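Local structure of FYVE, RhoGEF and PH domain-containing protein 5 (Homo sapiens, 3MPX) at residues A[172-177]-A[220-225]. The protein activates the small GTPase CDC42 by exchanging its bound GDP for GTP, the fragment described here comprising the DH domain and the first PH domain. Numbering follows the deposited sequence.
Sequences RLFQYQ and NLQKLV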
# COMPACT_ATOMS: atom_id res chain seq x y z
N ARG A 172 5.33 3.14 0.63
CA ARG A 172 6.11 3.69 -0.48
C ARG A 172 6.90 2.60 -1.22
O ARG A 172 7.10 2.70 -2.44
CB ARG A 172 7.08 4.76 0.02
CG ARG A 172 7.70 5.62 -1.09
CD ARG A 172 6.67 6.39 -1.92
NE ARG A 172 7.34 7.11 -3.01
CZ ARG A 172 6.80 7.35 -4.19
NH1 ARG A 172 7.48 8.02 -5.10
NH2 ARG A 172 5.58 6.91 -4.49
N LEU A 173 7.39 1.60 -0.46
CA LEU A 173 8.16 0.48 -0.97
C LEU A 173 7.35 -0.35 -1.98
O LEU A 173 7.89 -0.71 -3.02
CB LEU A 173 8.68 -0.38 0.19
CG LEU A 173 9.62 0.31 1.20
CD1 LEU A 173 10.03 -0.64 2.31
CD2 LEU A 173 10.87 0.92 0.52
N PHE A 174 6.05 -0.60 -1.71
CA PHE A 174 5.17 -1.34 -2.62
C PHE A 174 4.81 -0.48 -3.87
O PHE A 174 4.60 -1.01 -4.97
CB PHE A 174 3.92 -1.87 -1.89
CG PHE A 174 4.24 -2.74 -0.68
CD1 PHE A 174 4.77 -4.02 -0.85
CD2 PHE A 174 3.98 -2.30 0.61
CE1 PHE A 174 5.07 -4.82 0.26
CE2 PHE A 174 4.28 -3.11 1.72
CZ PHE A 174 4.83 -4.37 1.54
N GLN A 175 4.82 0.86 -3.70
CA GLN A 175 4.61 1.85 -4.74
C GLN A 175 5.78 1.85 -5.73
O GLN A 175 5.53 1.84 -6.94
CB GLN A 175 4.38 3.24 -4.13
CG GLN A 175 2.94 3.44 -3.60
CD GLN A 175 2.77 4.68 -2.76
OE1 GLN A 175 3.61 5.58 -2.72
NE2 GLN A 175 1.66 4.76 -2.04
N TYR A 176 7.04 1.80 -5.24
CA TYR A 176 8.21 1.74 -6.13
C TYR A 176 8.10 0.47 -7.00
O TYR A 176 8.24 0.55 -8.21
CB TYR A 176 9.52 1.69 -5.33
CG TYR A 176 9.91 2.94 -4.57
CD1 TYR A 176 9.65 4.21 -5.09
CD2 TYR A 176 10.66 2.86 -3.41
CE1 TYR A 176 10.05 5.36 -4.42
CE2 TYR A 176 11.07 4.01 -2.73
CZ TYR A 176 10.74 5.26 -3.22
OH TYR A 176 11.12 6.38 -2.53
N GLN A 177 7.75 -0.69 -6.38
CA GLN A 177 7.51 -1.97 -7.05
C GLN A 177 6.49 -1.83 -8.17
O GLN A 177 6.81 -2.19 -9.29
CB GLN A 177 7.04 -3.00 -6.03
CG GLN A 177 8.20 -3.61 -5.25
CD GLN A 177 7.80 -4.66 -4.23
OE1 GLN A 177 8.62 -5.51 -3.86
NE2 GLN A 177 6.55 -4.62 -3.73
N ASN A 220 -1.28 -7.59 3.63
CA ASN A 220 -2.46 -6.80 3.30
C ASN A 220 -2.11 -5.45 2.66
O ASN A 220 -2.78 -5.07 1.68
CB ASN A 220 -3.36 -6.58 4.52
CG ASN A 220 -4.78 -6.37 4.09
OD1 ASN A 220 -5.45 -7.30 3.63
ND2 ASN A 220 -5.23 -5.13 4.13
N LEU A 221 -1.08 -4.75 3.20
CA LEU A 221 -0.60 -3.47 2.67
C LEU A 221 -0.20 -3.65 1.20
O LEU A 221 -0.55 -2.82 0.37
CB LEU A 221 0.58 -2.91 3.50
CG LEU A 221 1.13 -1.51 3.08
CD1 LEU A 221 0.01 -0.47 3.01
CD2 LEU A 221 2.20 -1.03 4.04
N GLN A 222 0.46 -4.78 0.89
CA GLN A 222 0.86 -5.12 -0.46
C GLN A 222 -0.36 -5.34 -1.34
O GLN A 222 -0.45 -4.69 -2.38
CB GLN A 222 1.80 -6.35 -0.46
CG GLN A 222 2.10 -6.90 -1.86
CD GLN A 222 3.32 -7.77 -1.89
OE1 GLN A 222 4.34 -7.43 -2.49
NE2 GLN A 222 3.22 -8.91 -1.25
N LYS A 223 -1.32 -6.22 -0.93
CA LYS A 223 -2.54 -6.48 -1.72
C LYS A 223 -3.23 -5.19 -2.13
O LYS A 223 -3.44 -4.99 -3.32
CB LYS A 223 -3.53 -7.41 -0.98
CG LYS A 223 -3.16 -8.89 -1.04
CD LYS A 223 -3.97 -9.75 -0.07
CE LYS A 223 -3.40 -9.85 1.33
NZ LYS A 223 -4.46 -10.15 2.34
N LEU A 224 -3.46 -4.28 -1.15
CA LEU A 224 -4.15 -3.01 -1.36
C LEU A 224 -3.35 -2.06 -2.25
O LEU A 224 -3.98 -1.31 -3.03
CB LEU A 224 -4.56 -2.34 -0.04
CG LEU A 224 -5.36 -3.20 1.00
CD1 LEU A 224 -5.88 -2.34 2.15
CD2 LEU A 224 -6.51 -4.03 0.36
N VAL A 225 -1.99 -2.10 -2.20
CA VAL A 225 -1.20 -1.22 -3.07
C VAL A 225 -1.31 -1.71 -4.54
O VAL A 225 -1.53 -0.90 -5.45
CB VAL A 225 0.26 -0.99 -2.61
CG1 VAL A 225 1.09 -0.31 -3.69
CG2 VAL A 225 0.31 -0.16 -1.32
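Phe174, projecting from helix 162-184, sets its ring against Leu221 and Gln222 of helix 218-230, while its CB packs on Val225, and it carries most of this contact. With CG anti to its own carbonyl carbon (chi1 -57°), the ring reaches the backbone turn of the partner helix, where Phe174 and Gln222 have the nearest CA atoms, 6.1 Å apart. Gln222 CB lies over one face of the ring, displaced toward the rim, in a CH-pi contact 4.0 Å from the centroid. The extended Gln222 chain then runs roughly at right angles to Phe174, its amide plane turned 59° from the ring. Leu221 meets the ring differently: its CD2 approaches the edge, near the ring plane, 3.7 Å from Phe174 CE2. At the root of the side chain, Val225 CG1 packs 3.7 Å from Phe174 CB and also meets the backbone of Gln175. The CG of Gln175 is a more distant neighbour of that methyl, while Gln175 OE1 accepts a hydrogen bond from Arg172 NH2 within the same helix (3.0 Å), nearly in the guanidinium plane. Gln177 NE2 and Gln222 OE1 come no closer than 3.8 Å, although the two amide planes are nearly parallel; Gln177 OE1 is hydrogen-bonded instead to Thr208 of helix 192-214. The segment axes cross at -43°, 9.5 Å apart, and the contact joins the DH helical bundle to the helix that leads toward the PH domain. Because no hydrogen bond spans the two segments, their direct association rests on shape and apolar contact, with one phenylalanine side chain packed by aliphatic groups over a ring face, at a ring edge and at its CB.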